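Local structure of serine racemase (Enterococcus faecalis, 4ECL) at residues Met34-Ala39 and Ser60-Thr65; Gly283-Phe288 and Ile312-Leu317. The protein belongs to the alanine racemase family, dimeric proteins that join a TIM-barrel domain to a largely β C-terminal domain. All coordinates share one frame; numbering follows the deposited sequence.

Contact 1: Met34-Ala39 and Ser60-Thr65; sequences MAVVKA and SFAVAT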
HETATM    1  N   MSE A  34     -12.475  21.871  -6.913  1.00 15.51           N
HETATM    2  CA  MSE A  34     -11.947  20.753  -7.704  1.00 18.63           C
HETATM    3  C   MSE A  34     -11.511  19.636  -6.767  1.00 23.39           C
HETATM    4  O   MSE A  34     -10.481  19.735  -6.085  1.00 23.03           O
HETATM    5  CB  MSE A  34     -10.779  21.174  -8.607  1.00 15.06           C
HETATM    6  CG  MSE A  34     -10.315  20.041  -9.513  1.00 16.57           C
HETATM    7 SE   MSE A  34      -8.852  20.504 -10.710  0.79 27.64          SE
HETATM    8  CE  MSE A  34      -9.863  21.386 -12.134  1.00 24.02           C
ATOM      9  N   ALA A  35     -12.307  18.576  -6.723  1.00 16.58           N
ATOM     10  CA  ALA A  35     -12.076  17.530  -5.757  1.00 18.04           C
ATOM     11  C   ALA A  35     -10.942  16.647  -6.266  1.00 22.35           C
ATOM     12  O   ALA A  35     -11.020  16.077  -7.357  1.00 22.51           O
ATOM     13  CB  ALA A  35     -13.347  16.728  -5.545  1.00 16.07           C
ATOM     14  N   VAL A  36      -9.881  16.555  -5.478  1.00 18.95           N
ATOM     15  CA  VAL A  36      -8.739  15.743  -5.848  1.00 18.86           C
ATOM     16  C   VAL A  36      -8.993  14.300  -5.400  1.00 24.42           C
ATOM     17  O   VAL A  36      -8.985  14.009  -4.194  1.00 23.90           O
ATOM     18  CB  VAL A  36      -7.478  16.281  -5.174  1.00 20.42           C
ATOM     19  CG1 VAL A  36      -6.271  15.413  -5.532  1.00 17.68           C
ATOM     20  CG2 VAL A  36      -7.251  17.735  -5.590  1.00 20.69           C
ATOM     21  N   VAL A  37      -9.238  13.400  -6.354  1.00 19.54           N
ATOM     22  CA  VAL A  37      -9.644  12.033  -6.006  1.00 20.77           C
ATOM     23  C   VAL A  37      -8.631  10.965  -6.443  1.00 23.56           C
ATOM     24  O   VAL A  37      -8.967   9.789  -6.569  1.00 25.07           O
ATOM     25  CB  VAL A  37     -11.055  11.703  -6.559  1.00 18.28           C
ATOM     26  CG1 VAL A  37     -12.116  12.540  -5.834  1.00 24.07           C
ATOM     27  CG2 VAL A  37     -11.136  11.944  -8.066  1.00 12.68           C
ATOM     28  N   LYS A  38      -7.392  11.391  -6.674  1.00 21.76           N
ATOM     29  CA  LYS A  38      -6.312  10.485  -7.059  1.00 21.66           C
ATOM     30  C   LYS A  38      -5.985   9.507  -5.927  1.00 20.01           C
ATOM     31  O   LYS A  38      -6.348   9.747  -4.775  1.00 19.63           O
ATOM     32  CB  LYS A  38      -5.065  11.285  -7.418  1.00 17.92           C
ATOM     33  CG  LYS A  38      -4.614  12.214  -6.331  1.00 20.94           C
ATOM     34  CD  LYS A  38      -3.426  13.060  -6.752  1.00 29.27           C
ATOM     35  CE  LYS A  38      -2.865  13.812  -5.559  1.00 37.70           C
ATOM     36  NZ  LYS A  38      -1.618  14.557  -5.872  1.00 46.56           N
ATOM     37  N   ALA A  39      -5.282   8.426  -6.265  1.00 19.12           N
ATOM     38  CA  ALA A  39      -4.944   7.342  -5.329  1.00 19.88           C
ATOM     39  C   ALA A  39      -6.130   6.812  -4.552  1.00 17.50           C
ATOM     40  O   ALA A  39      -6.120   6.841  -3.323  1.00 20.19           O
ATOM     41  CB  ALA A  39      -3.882   7.776  -4.364  1.00 23.83           C
ATOM     42  N   SER A  60     -16.228  19.118 -10.754  1.00 23.39           N
ATOM     43  CA  SER A  60     -14.843  19.156 -11.214  1.00 25.61           C
ATOM     44  C   SER A  60     -13.949  18.222 -10.388  1.00 23.09           C
ATOM     45  O   SER A  60     -13.940  18.289  -9.154  1.00 25.24           O
ATOM     46  CB  SER A  60     -14.319  20.591 -11.139  1.00 31.36           C
ATOM     47  OG  SER A  60     -13.107  20.735 -11.851  1.00 33.77           O
ATOM     48  N   PHE A  61     -13.193  17.362 -11.072  1.00 23.12           N
ATOM     49  CA  PHE A  61     -12.331  16.371 -10.409  1.00 23.45           C
ATOM     50  C   PHE A  61     -10.904  16.371 -10.973  1.00 23.02           C
ATOM     51  O   PHE A  61     -10.694  16.635 -12.159  1.00 18.63           O
ATOM     52  CB  PHE A  61     -12.939  14.956 -10.516  1.00 16.92           C
ATOM     53  CG  PHE A  61     -14.304  14.855  -9.905  1.00 21.38           C
ATOM     54  CD1 PHE A  61     -14.450  14.616  -8.552  1.00 20.43           C
ATOM     55  CD2 PHE A  61     -15.436  15.070 -10.672  1.00 25.81           C
ATOM     56  CE1 PHE A  61     -15.706  14.570  -7.979  1.00 25.84           C
ATOM     57  CE2 PHE A  61     -16.695  15.027 -10.110  1.00 26.64           C
ATOM     58  CZ  PHE A  61     -16.832  14.773  -8.760  1.00 24.38           C
ATOM     59  N   ALA A  62      -9.937  16.079 -10.105  1.00 18.49           N
ATOM     60  CA  ALA A  62      -8.537  15.930 -10.493  1.00 19.36           C
ATOM     61  C   ALA A  62      -8.064  14.510 -10.165  1.00 24.58           C
ATOM     62  O   ALA A  62      -8.345  13.996  -9.080  1.00 18.58           O
ATOM     63  CB  ALA A  62      -7.688  16.935  -9.752  1.00 14.40           C
ATOM     64  N   VAL A  63      -7.349  13.879 -11.096  1.00 16.49           N
ATOM     65  CA  VAL A  63      -6.759  12.566 -10.857  1.00 19.49           C
ATOM     66  C   VAL A  63      -5.292  12.627 -11.223  1.00 24.88           C
ATOM     67  O   VAL A  63      -4.855  13.582 -11.864  1.00 21.10           O
ATOM     68  CB  VAL A  63      -7.411  11.490 -11.724  1.00 21.14           C
ATOM     69  CG1 VAL A  63      -8.783  11.135 -11.182  1.00 21.06           C
ATOM     70  CG2 VAL A  63      -7.507  11.969 -13.158  1.00 21.42           C
ATOM     71  N   ALA A  64      -4.524  11.620 -10.825  1.00 16.11           N
ATOM     72  CA  ALA A  64      -3.093  11.627 -11.137  1.00 23.97           C
ATOM     73  C   ALA A  64      -2.788  11.110 -12.535  1.00 25.61           C
ATOM     74  O   ALA A  64      -1.805  11.521 -13.154  1.00 24.12           O
ATOM     75  CB  ALA A  64      -2.308  10.815 -10.103  1.00 21.98           C
ATOM     76  N   THR A  65      -3.602  10.174 -13.018  1.00 21.00           N
ATOM     77  CA  THR A  65      -3.277   9.461 -14.247  1.00 19.45           C
ATOM     78  C   THR A  65      -4.497   9.282 -15.125  1.00 23.52           C
ATOM     79  O   THR A  65      -5.620   9.338 -14.642  1.00 22.47           O
ATOM     80  CB  THR A  65      -2.724   8.050 -13.958  1.00 24.57           C
ATOM     81  OG1 THR A  65      -3.796   7.200 -13.536  1.00 21.98           O
ATOM     82  CG2 THR A  65      -1.633   8.088 -12.879  1.00 20.95           C
TER
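A35 and F61 sit opposite each other on adjacent parallel strands of the TIM barrel, and their backbones carry a short run of the bonding that links neighbouring strands of such a barrel. A35 N donates to S60 O (2.9 Å). A35 O receives A62 N (3.0 Å), and the CA-H of F61 adds a weaker contact to A35 O. V37 N closes the run on A62 O (2.9 Å).

Packing is tight on both faces of this pair. Beneath helix 46-55, A35 CB and V37 CG1 reach CD1 of the F61 ring obliquely, A35 CB at 3.8 Å. On the face of V36 and A62, a sulfate ion, probably from the crystallisation liquor, lies about 5 Å from the side chain of V36. Selenomethionine M34 reaches A62 with its CG anti to the backbone N (chi1 -175°), and SE rests 3.9 Å from A62 CB. The bend at chi3 (-82°) turns CE to S60 OG, 3.3 Å away, while that hydroxyl is hydrogen-bonded to E80.

Beyond V37 the run of sheet bonds ends, though the backbones stay close, and side-chain contact takes over. K38 lays its CB 3.5 Å from A64 N, then its extended chain leaves the pair, and NZ forms a salt bridge with D315 of the second subunit. K38 is partly exposed, whereas the other touching residues are buried.

The chemistry thus changes along the strands: backbone bonds and apolar contacts fix the buried part, and the C-terminal end turns its polar group toward the subunit interface.

Contact 2: Gly283-Phe288 and Ile312-Leu317; sequences GYADGF and ICMDQL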
ATOM      1  N   GLY A 283      -3.182  -6.468   8.962  1.00 25.68           N
ATOM      2  CA  GLY A 283      -1.741  -6.335   9.050  1.00 28.11           C
ATOM      3  C   GLY A 283      -1.183  -5.254   8.145  1.00 27.69           C
ATOM      4  O   GLY A 283      -1.930  -4.411   7.626  1.00 22.59           O
ATOM      5  N   TYR A 284       0.134  -5.271   7.935  1.00 23.96           N
ATOM      6  CA  TYR A 284       0.747  -4.204   7.146  1.00 23.46           C
ATOM      7  C   TYR A 284       0.391  -4.290   5.660  1.00 23.37           C
ATOM      8  O   TYR A 284       0.303  -3.274   4.992  1.00 29.13           O
ATOM      9  CB  TYR A 284       2.252  -4.063   7.406  1.00 18.03           C
ATOM     10  CG  TYR A 284       3.084  -5.321   7.231  1.00 19.15           C
ATOM     11  CD1 TYR A 284       3.368  -5.826   5.965  1.00 19.88           C
ATOM     12  CD2 TYR A 284       3.629  -5.972   8.330  1.00 25.37           C
ATOM     13  CE1 TYR A 284       4.145  -6.966   5.803  1.00 29.46           C
ATOM     14  CE2 TYR A 284       4.412  -7.112   8.181  1.00 31.50           C
ATOM     15  CZ  TYR A 284       4.664  -7.603   6.916  1.00 27.76           C
ATOM     16  OH  TYR A 284       5.427  -8.729   6.768  1.00 28.01           O
ATOM     17  N   ALA A 285       0.118  -5.490   5.153  1.00 28.80           N
ATOM     18  CA  ALA A 285      -0.342  -5.610   3.766  1.00 28.76           C
ATOM     19  C   ALA A 285      -1.679  -4.908   3.546  1.00 23.57           C
ATOM     20  O   ALA A 285      -2.031  -4.563   2.422  1.00 29.45           O
ATOM     21  CB  ALA A 285      -0.437  -7.056   3.343  1.00 26.18           C
ATOM     22  N   ASP A 286      -2.419  -4.681   4.622  1.00 18.81           N
ATOM     23  CA  ASP A 286      -3.682  -3.958   4.520  1.00 17.36           C
ATOM     24  C   ASP A 286      -3.423  -2.458   4.622  1.00 25.58           C
ATOM     25  O   ASP A 286      -4.349  -1.656   4.589  1.00 30.08           O
ATOM     26  CB  ASP A 286      -4.667  -4.406   5.610  1.00 16.72           C
ATOM     27  CG  ASP A 286      -5.049  -5.860   5.487  1.00 26.19           C
ATOM     28  OD1 ASP A 286      -5.863  -6.191   4.593  1.00 23.53           O
ATOM     29  OD2 ASP A 286      -4.553  -6.672   6.300  1.00 28.34           O
ATOM     30  N   GLY A 287      -2.155  -2.081   4.749  1.00 26.39           N
ATOM     31  CA  GLY A 287      -1.793  -0.678   4.809  1.00 23.70           C
ATOM     32  C   GLY A 287      -1.742  -0.114   6.208  1.00 23.60           C
ATOM     33  O   GLY A 287      -1.670   1.096   6.395  1.00 30.66           O
ATOM     34  N   PHE A 288      -1.801  -0.975   7.211  1.00 24.30           N
ATOM     35  CA  PHE A 288      -1.602  -0.507   8.572  1.00 20.91           C
ATOM     36  C   PHE A 288      -0.110  -0.660   8.873  1.00 26.75           C
ATOM     37  O   PHE A 288       0.380  -1.769   9.057  1.00 31.81           O
ATOM     38  CB  PHE A 288      -2.488  -1.295   9.543  1.00 24.03           C
ATOM     39  CG  PHE A 288      -2.631  -0.658  10.899  1.00 26.15           C
ATOM     40  CD1 PHE A 288      -3.331   0.529  11.053  1.00 31.63           C
ATOM     41  CD2 PHE A 288      -2.073  -1.256  12.024  1.00 27.66           C
ATOM     42  CE1 PHE A 288      -3.463   1.116  12.297  1.00 29.09           C
ATOM     43  CE2 PHE A 288      -2.200  -0.683  13.273  1.00 26.05           C
ATOM     44  CZ  PHE A 288      -2.896   0.512  13.411  1.00 29.98           C
ATOM     45  N   ILE A 312       3.707  -6.084  14.245  1.00 25.52           N
ATOM     46  CA  ILE A 312       2.574  -6.176  13.339  1.00 22.30           C
ATOM     47  C   ILE A 312       2.932  -7.103  12.190  1.00 27.78           C
ATOM     48  O   ILE A 312       3.988  -6.970  11.593  1.00 27.91           O
ATOM     49  CB  ILE A 312       2.184  -4.796  12.792  1.00 22.78           C
ATOM     50  CG1 ILE A 312       1.750  -3.884  13.945  1.00 27.00           C
ATOM     51  CG2 ILE A 312       1.074  -4.932  11.757  1.00 19.44           C
ATOM     52  CD1 ILE A 312       1.326  -2.489  13.518  1.00 19.92           C
ATOM     53  N   CYS A 313       2.070  -8.063  11.889  1.00 26.08           N
ATOM     54  CA  CYS A 313       2.378  -9.002  10.823  1.00 24.66           C
ATOM     55  C   CYS A 313       1.763  -8.555   9.517  1.00 23.23           C
ATOM     56  O   CYS A 313       1.156  -7.496   9.431  1.00 24.24           O
ATOM     57  CB  CYS A 313       1.912 -10.421  11.181  1.00 23.77           C
ATOM     58  SG  CYS A 313       2.685 -11.023  12.684  1.00 35.05           S
HETATM   59  N   MSE A 314       1.941  -9.370   8.491  1.00 30.64           N
HETATM   60  CA  MSE A 314       1.480  -9.023   7.161  1.00 31.54           C
HETATM   61  C   MSE A 314      -0.039  -8.988   7.086  1.00 29.51           C
HETATM   62  O   MSE A 314      -0.607  -8.124   6.413  1.00 26.85           O
HETATM   63  CB  MSE A 314       2.062  -9.999   6.140  1.00 31.19           C
HETATM   64  CG  MSE A 314       1.531  -9.840   4.743  1.00 31.99           C
HETATM   65 SE   MSE A 314       2.764 -10.695   3.529  0.75 35.52          SE
HETATM   66  CE  MSE A 314       1.594 -11.140   2.155  1.00 22.63           C
ATOM     67  N   ASP A 315      -0.697  -9.909   7.788  1.00 26.69           N
ATOM     68  CA  ASP A 315      -2.160  -9.974   7.745  1.00 29.76           C
ATOM     69  C   ASP A 315      -2.877  -9.964   9.099  1.00 26.64           C
ATOM     70  O   ASP A 315      -4.099 -10.119   9.143  1.00 24.69           O
ATOM     71  CB  ASP A 315      -2.608 -11.207   6.961  1.00 31.94           C
ATOM     72  CG  ASP A 315      -1.604 -11.618   5.909  1.00 39.74           C
ATOM     73  OD1 ASP A 315      -1.544 -10.952   4.846  1.00 39.17           O
ATOM     74  OD2 ASP A 315      -0.876 -12.607   6.156  1.00 33.91           O
ATOM     75  N   GLN A 316      -2.141  -9.803  10.195  1.00 20.96           N
ATOM     76  CA  GLN A 316      -2.765  -9.830  11.514  1.00 27.30           C
ATOM     77  C   GLN A 316      -1.900  -9.098  12.512  1.00 25.06           C
ATOM     78  O   GLN A 316      -0.714  -8.875  12.259  1.00 24.36           O
ATOM     79  CB  GLN A 316      -2.965 -11.279  12.006  1.00 30.33           C
ATOM     80  CG  GLN A 316      -1.649 -12.016  12.298  1.00 32.36           C
ATOM     81  CD  GLN A 316      -1.837 -13.347  13.031  1.00 35.69           C
ATOM     82  OE1 GLN A 316      -2.773 -13.514  13.805  1.00 31.56           O
ATOM     83  NE2 GLN A 316      -0.936 -14.291  12.788  1.00 39.19           N
ATOM     84  N   LEU A 317      -2.498  -8.746  13.646  1.00 19.22           N
ATOM     85  CA  LEU A 317      -1.772  -8.167  14.772  1.00 23.37           C
ATOM     86  C   LEU A 317      -2.487  -8.490  16.088  1.00 26.04           C
ATOM     87  O   LEU A 317      -3.561  -9.101  16.086  1.00 24.58           O
ATOM     88  CB  LEU A 317      -1.581  -6.654  14.594  1.00 30.61           C
ATOM     89  CG  LEU A 317      -2.774  -5.709  14.455  1.00 26.80           C
ATOM     90  CD1 LEU A 317      -3.344  -5.320  15.823  1.00 22.82           C
ATOM     91  CD2 LEU A 317      -2.338  -4.480  13.691  1.00 25.67           C
TER
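In the C-terminal β domain, the 3-10 turn Y284-D286 docks against the loop C313-Q316, which leads into strand 317-320. Two backbone bonds join them: Y284 N to C313 O (2.9 Å) and A285 N to M314 O (3.0 Å). G283, with no side chain, lies with its CA 3.1 Å from C313 O and in touch with M314 O.

The Y284 ring lies flat against the loop. With CG between the backbone N and the carbonyl carbon (chi1 54°), its face receives the CA-H of selenomethionine M314, whose CA is 3.5 Å from the centroid, in a CH-pi contact, while I312 O meets the ring edge in its plane. Beyond the turn, F288 CD2 packs on L317 CD2 (3.6 Å) and I312 CD1, each side chain crossing that of F288 at about a right angle.

D286 folds back on its own turn: OD2 accepts G283 N through its anti lone pair (3.0 Å, 171°) and also pairs with R6 and R367. R367 further binds D315, whose OD1 stands 5.4 Å from D286 OD2. R6 and the shared R367 would be expected to offset the repulsion of the two carboxylates.

The two contacts illustrate how one chain uses different chemistry in different surroundings. Both are buried, yet the centre of contact 1 lies about 9 Å, and that of contact 2 about 21 Å, from the centre of the chain; the first joins neighbouring strands of the barrel, the second a 3-10 turn and a loop of the other domain. Contact 1 depends on parallel strand bonding with apolar packing on both faces, F61 among it; contact 2 combines two backbone bonds with a CH-pi contact, a second apolar ring and arginine-bridged carboxylates. They share no element and do not touch within the chain. The dimer nevertheless connects them, because residues 34-39 of one subunit meet residues 312-317 of the other.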